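Local atomic coordinates of Rho guanyl nucleotide exchange factor (Rom2), putative (Aspergillus fumigatus Af293, PDB entry 5O51), a protein that probably acts, as a full-length protein, as a guanine-nucleotide exchange factor for Rho-type GTPases, the part present here being its CNH domain, a seven-bladed beta-propeller. Residues S45-K50 with T314-Y319; R58-S63 with V102-K107; F198-L203 with Q209-Q214. All coordinates share one frame; numbering follows the deposited sequence.

Interaction 1 (S45-K50 with T314-Y319); sequences SERWPK and TREILY
Glu-316 OE1 is held from two quarters: Arg-47 NH2 donates to it at 3.0 Å, and Ser-332 OG of the neighbouring strand 327-333 hydrogen-bonds to it as well. The second carboxylate oxygen, OE2, takes a bond from Arg-47 NE at 3.2 Å. The grip is therefore side-on and bidentate, one nitrogen to each oxygen. Both bonds are nearly straight, both arrive on syn lone pairs, and the guanidinium and carboxylate planes lie only 15° apart. Glutamate and arginine suit the gap because the two backbones stay far apart and each side chain must cover half the way. Glu-316 does so with an extended chain, whereas Arg-47 turns a corner at chi2 (59°) before its head group meets the acid. Trp-48 lies against this bend: its CZ2 sits 3.9 Å above the centre of the Arg-47 guanidinium plane, which would help to fix its rotation, and the Arg-47 side chain also touches Leu-11. A bidentate salt bridge at the surface thus links the turn after strand 41-46 to the residue just before strand 317-323, joining the first complete blade to the blade that closes the ring of this seven-bladed beta-propeller.

Interaction 2 (R58-S63 with V102-K107); sequences RVLDAS and VAKRPK
Lys-104 reaches Val-59 and Leu-60 exactly where strand 57-61, the outermost strand of its propeller blade, is interrupted by a classic beta bulge: both residues face Ile-42 of the adjoining strand. The tight half of the contact lies here. Leu-60 CD2 rests on the base of the lysine chain, 3.5 Å from Lys-104 CB and 3.8 Å from Lys-104 CG, and the same leucine packs on Tyr-88 of the next blade. A lysine fits because its methylenes can line this apolar patch while its ammonium reaches backbone oxygens beyond it. The chain runs extended as far as CE and then bends at chi4 (-84°), bringing NZ to the carbonyl of Val-59. Ala-92 O is a second acceptor, so two backbone carbonyls accept from the ammonium, which probably offsets the cost of placing it beside buried Val-59 and Leu-60.

On the solvent side Arg-58 and Asp-61, both exposed, turn to each other instead of to 102-107. They form a salt bridge within 58-63, NH1 to OD1 at 2.9 Å, in which the arginine meets the carboxylate from above, 41° out of its plane. Ser-40 OG engages the other terminal nitrogen of Arg-58. At the bulge, Lys-104 NZ stands 2.7 Å from Val-59 O, in the carbonyl plane and on a lone pair, at a C=O...N angle of 135°.

Interaction 3 (F198-L203 with Q209-Q214); sequences FEVVSL and QSLLDQ
One face of the Glu-199 carboxylate lies over Ser-210, its OE1 3.2 Å from Ser-210 CA, with OE2 near Ser-210 CB. OE1 also comes close to Ser-210 N, but at too poor an angle for a hydrogen bond. A bend at chi2 (-80°) folds the acid back onto its cross-strand partner. Phe-198 behaves differently: its CB touches Leu-211 CB at 4.1 Å, but the ring leads away from 209-214 to meet Tyr-244 at about 60° between planes, with Leu-242 and Ile-233 beside it. The backbones pair as an antiparallel hairpin. Val-200 and Gln-209 form a hydrogen-bonded pair, Val-200 N to Gln-209 O at 2.7 Å and Gln-209 N to Val-200 O at 3.0 Å; Glu-199 and Ser-210 follow as a non-hydrogen-bonded pair. One further bond, Leu-211 N to Phe-198 O at 3.0 Å, carries the pairing just past the short strand. From there Leu-211 reaches back with CD1 to the CG2 branch of Val-200, 3.4 Å away, tighter than van der Waals contact. Beta-branched valine suits the strand. The chemistry implies that main-chain bonds hold the register, Val-200 and Leu-211 add an apolar contact beside it, and polar Gln-209 and Ser-210 suit their exposed edge strand.

From the N terminus, strand 8-12 joins the last blade, and the first complete blade follows with strands 41-46 and 57-61. Interaction 1 opens at 45-50 and does not close until 314-319, spanning nearly the whole propeller; it joins the first complete blade to the closing one, which also takes in strand 8-12. Within that span lie the other two contacts, one after the other without crossing: interaction 2 ties the outer strand of one blade to the loop leading into the outer strand of the next, and interaction 3 closes a short hairpin inside a single blade. Interactions 1 and 2 reach neighbouring strands of one sheet. Interaction 3 lies across the chain's centre from both.

Interaction 1 (S45-K50 with T314-Y319)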
loop_
_atom_site.group_PDB
_atom_site.type_symbol
_atom_site.label_atom_id
_atom_site.label_comp_id
_atom_site.label_asym_id
_atom_site.label_seq_id
_atom_site.Cartn_x
_atom_site.Cartn_y
_atom_site.Cartn_z
ATOM N N SER A 45 -0.860 17.611 9.065
ATOM C CA SER A 45 -0.464 18.928 8.537
ATOM C C SER A 45 -1.342 19.231 7.303
ATOM O O SER A 45 -2.053 18.365 6.811
ATOM C CB SER A 45 1.018 18.986 8.071
ATOM O OG SER A 45 1.197 18.139 6.939
ATOM N N GLU A 46 -1.201 20.447 6.811
ATOM C CA GLU A 46 -1.832 20.937 5.578
ATOM C C GLU A 46 -0.882 20.620 4.461
ATOM O O GLU A 46 0.329 20.883 4.570
ATOM C CB GLU A 46 -2.010 22.472 5.573
ATOM C CG GLU A 46 -2.819 23.038 6.729
ATOM C CD GLU A 46 -4.315 23.005 6.506
ATOM O OE1 GLU A 46 -4.772 23.309 5.374
ATOM O OE2 GLU A 46 -5.041 22.702 7.480
ATOM N N ARG A 47 -1.441 20.093 3.385
ATOM C CA ARG A 47 -0.685 19.860 2.162
ATOM C C ARG A 47 -0.173 21.134 1.545
ATOM O O ARG A 47 0.863 21.086 0.916
ATOM C CB ARG A 47 -1.549 19.122 1.133
ATOM C CG ARG A 47 -0.894 18.870 -0.241
ATOM C CD ARG A 47 0.407 18.026 -0.165
ATOM N NE ARG A 47 1.056 17.840 -1.482
ATOM C CZ ARG A 47 1.857 18.729 -2.072
ATOM N NH1 ARG A 47 2.154 19.897 -1.492
ATOM N NH2 ARG A 47 2.411 18.449 -3.252
ATOM N N TRP A 48 -0.927 22.237 1.652
ATOM C CA TRP A 48 -0.526 23.560 1.156
ATOM C C TRP A 48 -0.716 24.625 2.247
ATOM O O TRP A 48 -1.677 25.380 2.217
ATOM C CB TRP A 48 -1.340 23.927 -0.100
ATOM C CG TRP A 48 -0.883 23.119 -1.301
ATOM C CD1 TRP A 48 0.322 23.215 -1.973
ATOM C CD2 TRP A 48 -1.595 22.044 -1.903
ATOM N NE1 TRP A 48 0.374 22.268 -2.974
ATOM C CE2 TRP A 48 -0.792 21.541 -2.952
ATOM C CE3 TRP A 48 -2.831 21.458 -1.653
ATOM C CZ2 TRP A 48 -1.200 20.482 -3.755
ATOM C CZ3 TRP A 48 -3.247 20.410 -2.463
ATOM C CH2 TRP A 48 -2.423 19.920 -3.489
ATOM N N PRO A 49 0.194 24.672 3.232
ATOM C CA PRO A 49 -0.006 25.621 4.322
ATOM C C PRO A 49 0.236 27.067 3.880
ATOM O O PRO A 49 1.180 27.351 3.123
ATOM C CB PRO A 49 1.049 25.190 5.340
ATOM C CG PRO A 49 2.149 24.659 4.496
ATOM C CD PRO A 49 1.482 23.958 3.353
ATOM N N LYS A 50 -0.592 27.960 4.382
ATOM C CA LYS A 50 -0.422 29.403 4.169
ATOM C C LYS A 50 0.830 29.891 4.847
ATOM O O LYS A 50 1.601 30.661 4.267
ATOM C CB LYS A 50 -1.604 30.179 4.758
ATOM C CG LYS A 50 -2.935 29.902 4.079
ATOM C CD LYS A 50 -2.913 30.337 2.619
ATOM C CE LYS A 50 -4.304 30.314 2.016
ATOM N NZ LYS A 50 -4.882 28.944 1.999
ATOM N N THR A 314 -4.017 9.663 -8.076
ATOM C CA THR A 314 -4.035 10.285 -9.419
ATOM C C THR A 314 -3.264 11.591 -9.364
ATOM O O THR A 314 -2.714 11.990 -10.366
ATOM C CB THR A 314 -5.497 10.525 -9.941
ATOM O OG1 THR A 314 -6.086 11.572 -9.180
ATOM C CG2 THR A 314 -6.374 9.297 -9.737
ATOM N N ARG A 315 -3.217 12.233 -8.178
ATOM C CA ARG A 315 -2.471 13.497 -7.933
ATOM C C ARG A 315 -0.933 13.352 -7.966
ATOM O O ARG A 315 -0.241 14.102 -8.669
ATOM C CB ARG A 315 -2.796 14.104 -6.528
ATOM C CG ARG A 315 -4.247 14.245 -6.098
ATOM C CD ARG A 315 -4.397 14.839 -4.680
ATOM N NE ARG A 315 -4.582 13.812 -3.622
ATOM C CZ ARG A 315 -5.685 13.066 -3.441
ATOM N NH1 ARG A 315 -6.734 13.204 -4.252
ATOM N NH2 ARG A 315 -5.741 12.142 -2.462
ATOM N N GLU A 316 -0.399 12.412 -7.164
ATOM C CA GLU A 316 1.029 12.362 -6.923
ATOM C C GLU A 316 1.417 11.062 -6.265
ATOM O O GLU A 316 0.581 10.304 -5.840
ATOM C CB GLU A 316 1.461 13.555 -6.028
ATOM C CG GLU A 316 0.619 13.693 -4.764
ATOM C CD GLU A 316 0.879 14.970 -3.961
ATOM O OE1 GLU A 316 1.844 15.718 -4.253
ATOM O OE2 GLU A 316 0.118 15.205 -2.997
ATOM N N ILE A 317 2.703 10.811 -6.230
ATOM C CA ILE A 317 3.273 9.713 -5.430
ATOM C C ILE A 317 4.054 10.352 -4.310
ATOM O O ILE A 317 4.988 11.107 -4.546
ATOM C CB ILE A 317 4.229 8.842 -6.288
ATOM C CG1 ILE A 317 3.463 8.338 -7.491
ATOM C CG2 ILE A 317 4.791 7.682 -5.462
ATOM C CD1 ILE A 317 4.351 7.934 -8.658
ATOM N N LEU A 318 3.660 10.045 -3.080
ATOM C CA LEU A 318 4.378 10.499 -1.893
ATOM C C LEU A 318 5.317 9.381 -1.371
ATOM O O LEU A 318 4.926 8.176 -1.306
ATOM C CB LEU A 318 3.355 10.933 -0.828
ATOM C CG LEU A 318 2.366 12.028 -1.239
ATOM C CD1 LEU A 318 1.298 12.280 -0.224
ATOM C CD2 LEU A 318 3.193 13.293 -1.443
ATOM N N TYR A 319 6.534 9.779 -0.989
ATOM C CA TYR A 319 7.525 8.834 -0.498
ATOM C C TYR A 319 8.439 9.508 0.506
ATOM O O TYR A 319 8.415 10.704 0.600
ATOM C CB TYR A 319 8.307 8.181 -1.672
ATOM C CG TYR A 319 9.335 9.069 -2.330
ATOM C CD1 TYR A 319 8.960 10.080 -3.187
ATOM C CD2 TYR A 319 10.700 8.933 -2.051
ATOM C CE1 TYR A 319 9.900 10.942 -3.766
ATOM C CE2 TYR A 319 11.655 9.760 -2.643
ATOM C CZ TYR A 319 11.234 10.758 -3.531
ATOM O OH TYR A 319 12.163 11.622 -4.158
#

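Interaction 2 (R58-S63 with V102-K107)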
loop_
_atom_site.group_PDB
_atom_site.type_symbol
_atom_site.label_atom_id
_atom_site.label_comp_id
_atom_site.label_asym_id
_atom_site.label_seq_id
_atom_site.Cartn_x
_atom_site.Cartn_y
_atom_site.Cartn_z
ATOM N N ARG A 58 0.253 16.933 16.697
ATOM C CA ARG A 58 -0.025 15.629 17.217
ATOM C C ARG A 58 -1.503 15.567 17.418
ATOM O O ARG A 58 -2.108 16.506 18.005
ATOM C CB ARG A 58 0.708 15.417 18.547
ATOM C CG ARG A 58 0.255 14.215 19.361
ATOM C CD ARG A 58 1.098 14.096 20.639
ATOM N NE ARG A 58 2.459 13.642 20.375
ATOM C CZ ARG A 58 2.869 12.379 20.308
ATOM N NH1 ARG A 58 2.020 11.394 20.499
ATOM N NH2 ARG A 58 4.154 12.087 20.004
ATOM N N VAL A 59 -2.103 14.471 16.966
ATOM C CA VAL A 59 -3.563 14.298 17.092
ATOM C C VAL A 59 -3.968 13.054 17.818
ATOM O O VAL A 59 -5.055 13.024 18.398
ATOM C CB VAL A 59 -4.363 14.276 15.771
ATOM C CG1 VAL A 59 -4.400 15.670 15.184
ATOM C CG2 VAL A 59 -3.882 13.181 14.763
ATOM N N LEU A 60 -3.187 12.007 17.714
ATOM C CA LEU A 60 -3.491 10.814 18.492
ATOM C C LEU A 60 -2.212 10.277 19.101
ATOM O O LEU A 60 -1.143 10.300 18.435
ATOM C CB LEU A 60 -4.142 9.751 17.649
ATOM C CG LEU A 60 -5.557 10.069 17.204
ATOM C CD1 LEU A 60 -5.975 9.214 16.002
ATOM C CD2 LEU A 60 -6.512 9.956 18.368
ATOM N N ASP A 61 -2.281 9.823 20.376
ATOM C CA ASP A 61 -1.183 9.034 20.936
ATOM C C ASP A 61 -1.445 7.600 20.515
ATOM O O ASP A 61 -2.575 7.126 20.568
ATOM C CB ASP A 61 -1.064 9.153 22.468
ATOM C CG ASP A 61 -0.827 10.602 22.921
ATOM O OD1 ASP A 61 -0.398 11.471 22.097
ATOM O OD2 ASP A 61 -1.088 10.856 24.101
ATOM N N ALA A 62 -0.405 6.913 20.132
ATOM C CA ALA A 62 -0.521 5.535 19.602
ATOM C C ALA A 62 0.848 5.234 19.176
ATOM O O ALA A 62 1.514 6.115 18.619
ATOM C CB ALA A 62 -1.464 5.403 18.417
ATOM N N SER A 63 1.249 4.004 19.396
ATOM C CA SER A 63 2.615 3.644 19.251
ATOM C C SER A 63 2.770 2.574 18.192
ATOM O O SER A 63 1.844 1.840 17.947
ATOM C CB SER A 63 3.150 3.218 20.644
ATOM O OG SER A 63 3.133 1.822 20.806
ATOM N N VAL A 102 -14.195 12.043 23.411
ATOM C CA VAL A 102 -14.630 10.721 22.983
ATOM C C VAL A 102 -14.345 10.393 21.481
ATOM O O VAL A 102 -14.189 9.224 21.142
ATOM C CB VAL A 102 -16.138 10.495 23.362
ATOM C CG1 VAL A 102 -17.063 11.454 22.596
ATOM C CG2 VAL A 102 -16.526 9.021 23.164
ATOM N N ALA A 103 -14.252 11.406 20.612
ATOM C CA ALA A 103 -13.775 11.221 19.219
ATOM C C ALA A 103 -12.367 10.599 19.050
ATOM O O ALA A 103 -12.125 9.886 18.080
ATOM C CB ALA A 103 -13.841 12.543 18.466
ATOM N N LYS A 104 -11.446 10.844 19.988
ATOM C CA LYS A 104 -10.122 10.189 19.959
ATOM C C LYS A 104 -10.136 8.822 20.603
ATOM O O LYS A 104 -9.096 8.223 20.774
ATOM C CB LYS A 104 -9.047 11.078 20.584
ATOM C CG LYS A 104 -8.977 12.461 19.909
ATOM C CD LYS A 104 -7.844 13.277 20.440
ATOM C CE LYS A 104 -7.844 14.704 19.867
ATOM N NZ LYS A 104 -7.151 14.664 18.555
ATOM N N ARG A 105 -11.307 8.287 20.924
ATOM C CA ARG A 105 -11.366 6.880 21.452
ATOM C C ARG A 105 -11.276 5.797 20.352
ATOM O O ARG A 105 -12.013 5.862 19.382
ATOM C CB ARG A 105 -12.648 6.676 22.269
ATOM C CG ARG A 105 -12.533 5.586 23.341
ATOM C CD ARG A 105 -13.542 5.819 24.466
ATOM N NE ARG A 105 -13.228 7.028 25.237
ATOM C CZ ARG A 105 -13.965 7.515 26.234
ATOM N NH1 ARG A 105 -15.086 6.901 26.603
ATOM N NH2 ARG A 105 -13.572 8.624 26.868
ATOM N N PRO A 106 -10.366 4.824 20.487
ATOM C CA PRO A 106 -10.357 3.798 19.430
ATOM C C PRO A 106 -11.434 2.769 19.562
ATOM O O PRO A 106 -11.768 2.414 20.653
ATOM C CB PRO A 106 -8.988 3.117 19.591
ATOM C CG PRO A 106 -8.601 3.405 21.009
ATOM C CD PRO A 106 -9.092 4.817 21.235
ATOM N N LYS A 107 -11.930 2.276 18.431
ATOM C CA LYS A 107 -12.744 1.092 18.368
ATOM C C LYS A 107 -11.894 -0.084 17.823
ATOM O O LYS A 107 -11.471 -0.086 16.660
ATOM C CB LYS A 107 -13.958 1.424 17.534
ATOM C CG LYS A 107 -15.077 0.424 17.612
ATOM C CD LYS A 107 -16.431 1.101 17.375
ATOM C CE LYS A 107 -17.462 0.116 16.807
ATOM N NZ LYS A 107 -17.548 -1.185 17.555
#

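Interaction 3 (F198-L203 with Q209-Q214)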
loop_
_atom_site.group_PDB
_atom_site.type_symbol
_atom_site.label_atom_id
_atom_site.label_comp_id
_atom_site.label_asym_id
_atom_site.label_seq_id
_atom_site.Cartn_x
_atom_site.Cartn_y
_atom_site.Cartn_z
ATOM N N PHE A 198 0.311 -15.209 -7.038
ATOM C CA PHE A 198 -1.014 -14.660 -6.907
ATOM C C PHE A 198 -2.099 -15.781 -6.910
ATOM O O PHE A 198 -2.240 -16.494 -7.900
ATOM C CB PHE A 198 -1.215 -13.674 -8.056
ATOM C CG PHE A 198 -0.505 -12.322 -7.880
ATOM C CD1 PHE A 198 -0.794 -11.489 -6.795
ATOM C CD2 PHE A 198 0.389 -11.854 -8.855
ATOM C CE1 PHE A 198 -0.178 -10.251 -6.689
ATOM C CE2 PHE A 198 0.992 -10.592 -8.761
ATOM C CZ PHE A 198 0.706 -9.799 -7.672
ATOM N N GLU A 199 -2.846 -15.933 -5.818
ATOM C CA GLU A 199 -3.916 -16.934 -5.743
ATOM C C GLU A 199 -5.262 -16.232 -5.539
ATOM O O GLU A 199 -5.467 -15.476 -4.588
ATOM C CB GLU A 199 -3.671 -17.975 -4.626
ATOM C CG GLU A 199 -2.272 -18.631 -4.604
ATOM C CD GLU A 199 -2.039 -19.782 -5.597
ATOM O OE1 GLU A 199 -3.007 -20.459 -6.014
ATOM O OE2 GLU A 199 -0.852 -20.034 -5.940
ATOM N N VAL A 200 -6.183 -16.510 -6.448
ATOM C CA VAL A 200 -7.494 -15.865 -6.478
ATOM C C VAL A 200 -8.470 -16.634 -5.584
ATOM O O VAL A 200 -8.509 -17.854 -5.625
ATOM C CB VAL A 200 -7.984 -15.801 -7.923
ATOM C CG1 VAL A 200 -9.303 -15.055 -8.039
ATOM C CG2 VAL A 200 -6.918 -15.145 -8.787
ATOM N N VAL A 201 -9.239 -15.910 -4.769
ATOM C CA VAL A 201 -10.067 -16.474 -3.683
ATOM C C VAL A 201 -11.444 -15.843 -3.737
ATOM O O VAL A 201 -11.584 -14.624 -3.806
ATOM C CB VAL A 201 -9.416 -16.248 -2.302
ATOM C CG1 VAL A 201 -10.433 -16.229 -1.155
ATOM C CG2 VAL A 201 -8.378 -17.331 -2.061
ATOM N N SER A 202 -12.462 -16.685 -3.679
ATOM C CA SER A 202 -13.815 -16.262 -3.983
ATOM C C SER A 202 -14.488 -15.674 -2.752
ATOM O O SER A 202 -14.529 -16.328 -1.715
ATOM C CB SER A 202 -14.570 -17.497 -4.463
ATOM O OG SER A 202 -15.863 -17.203 -4.954
ATOM N N LEU A 203 -15.028 -14.458 -2.859
ATOM C CA LEU A 203 -15.710 -13.809 -1.705
ATOM C C LEU A 203 -16.951 -14.605 -1.187
ATOM O O LEU A 203 -16.874 -15.191 -0.101
ATOM C CB LEU A 203 -16.017 -12.313 -1.967
ATOM C CG LEU A 203 -14.855 -11.312 -1.708
ATOM C CD1 LEU A 203 -14.994 -9.964 -2.415
ATOM C CD2 LEU A 203 -14.704 -11.076 -0.221
ATOM N N GLN A 209 -8.026 -20.621 -6.629
ATOM C CA GLN A 209 -7.231 -21.059 -7.787
ATOM C C GLN A 209 -6.056 -20.096 -8.040
ATOM O O GLN A 209 -6.145 -18.896 -7.756
ATOM C CB GLN A 209 -8.108 -21.150 -9.038
ATOM C CG GLN A 209 -8.725 -19.825 -9.483
ATOM C CD GLN A 209 -9.848 -19.969 -10.504
ATOM O OE1 GLN A 209 -10.492 -21.017 -10.596
ATOM N NE2 GLN A 209 -10.107 -18.899 -11.264
ATOM N N SER A 210 -4.963 -20.619 -8.587
ATOM C CA SER A 210 -3.859 -19.776 -8.996
ATOM C C SER A 210 -4.344 -18.856 -10.120
ATOM O O SER A 210 -5.289 -19.190 -10.825
ATOM C CB SER A 210 -2.659 -20.599 -9.474
ATOM O OG SER A 210 -2.680 -20.631 -10.893
ATOM N N LEU A 211 -3.703 -17.698 -10.267
ATOM C CA LEU A 211 -4.010 -16.761 -11.348
ATOM C C LEU A 211 -3.358 -17.114 -12.666
ATOM O O LEU A 211 -3.939 -16.941 -13.752
ATOM C CB LEU A 211 -3.520 -15.355 -10.956
ATOM C CG LEU A 211 -3.990 -14.175 -11.824
ATOM C CD1 LEU A 211 -5.238 -13.549 -11.246
ATOM C CD2 LEU A 211 -2.909 -13.122 -11.935
ATOM N N LEU A 212 -2.094 -17.475 -12.615
ATOM C CA LEU A 212 -1.383 -17.823 -13.853
ATOM C C LEU A 212 -1.828 -19.213 -14.336
ATOM O O LEU A 212 -2.181 -20.061 -13.508
ATOM C CB LEU A 212 0.117 -17.823 -13.592
ATOM C CG LEU A 212 0.716 -16.445 -13.249
ATOM C CD1 LEU A 212 2.201 -16.610 -13.136
ATOM C CD2 LEU A 212 0.369 -15.406 -14.320
ATOM N N ASP A 213 -1.835 -19.427 -15.653
ATOM C CA ASP A 213 -2.216 -20.734 -16.245
ATOM C C ASP A 213 -0.985 -21.653 -16.410
ATOM O O ASP A 213 -0.081 -21.342 -17.200
ATOM C CB ASP A 213 -2.841 -20.496 -17.604
ATOM C CG ASP A 213 -3.491 -21.771 -18.227
ATOM O OD1 ASP A 213 -2.920 -22.902 -18.201
ATOM O OD2 ASP A 213 -4.576 -21.601 -18.818
ATOM N N GLN A 214 -0.978 -22.789 -15.706
ATOM C CA GLN A 214 0.093 -23.828 -15.836
ATOM C C GLN A 214 0.559 -24.244 -17.266
ATOM O O GLN A 214 1.705 -24.665 -17.433
ATOM C CB GLN A 214 -0.295 -25.090 -15.038
ATOM C CG GLN A 214 -1.592 -25.768 -15.518
ATOM C CD GLN A 214 -1.548 -27.304 -15.579
ATOM O OE1 GLN A 214 -1.820 -27.900 -16.629
ATOM N NE2 GLN A 214 -1.224 -27.949 -14.453
#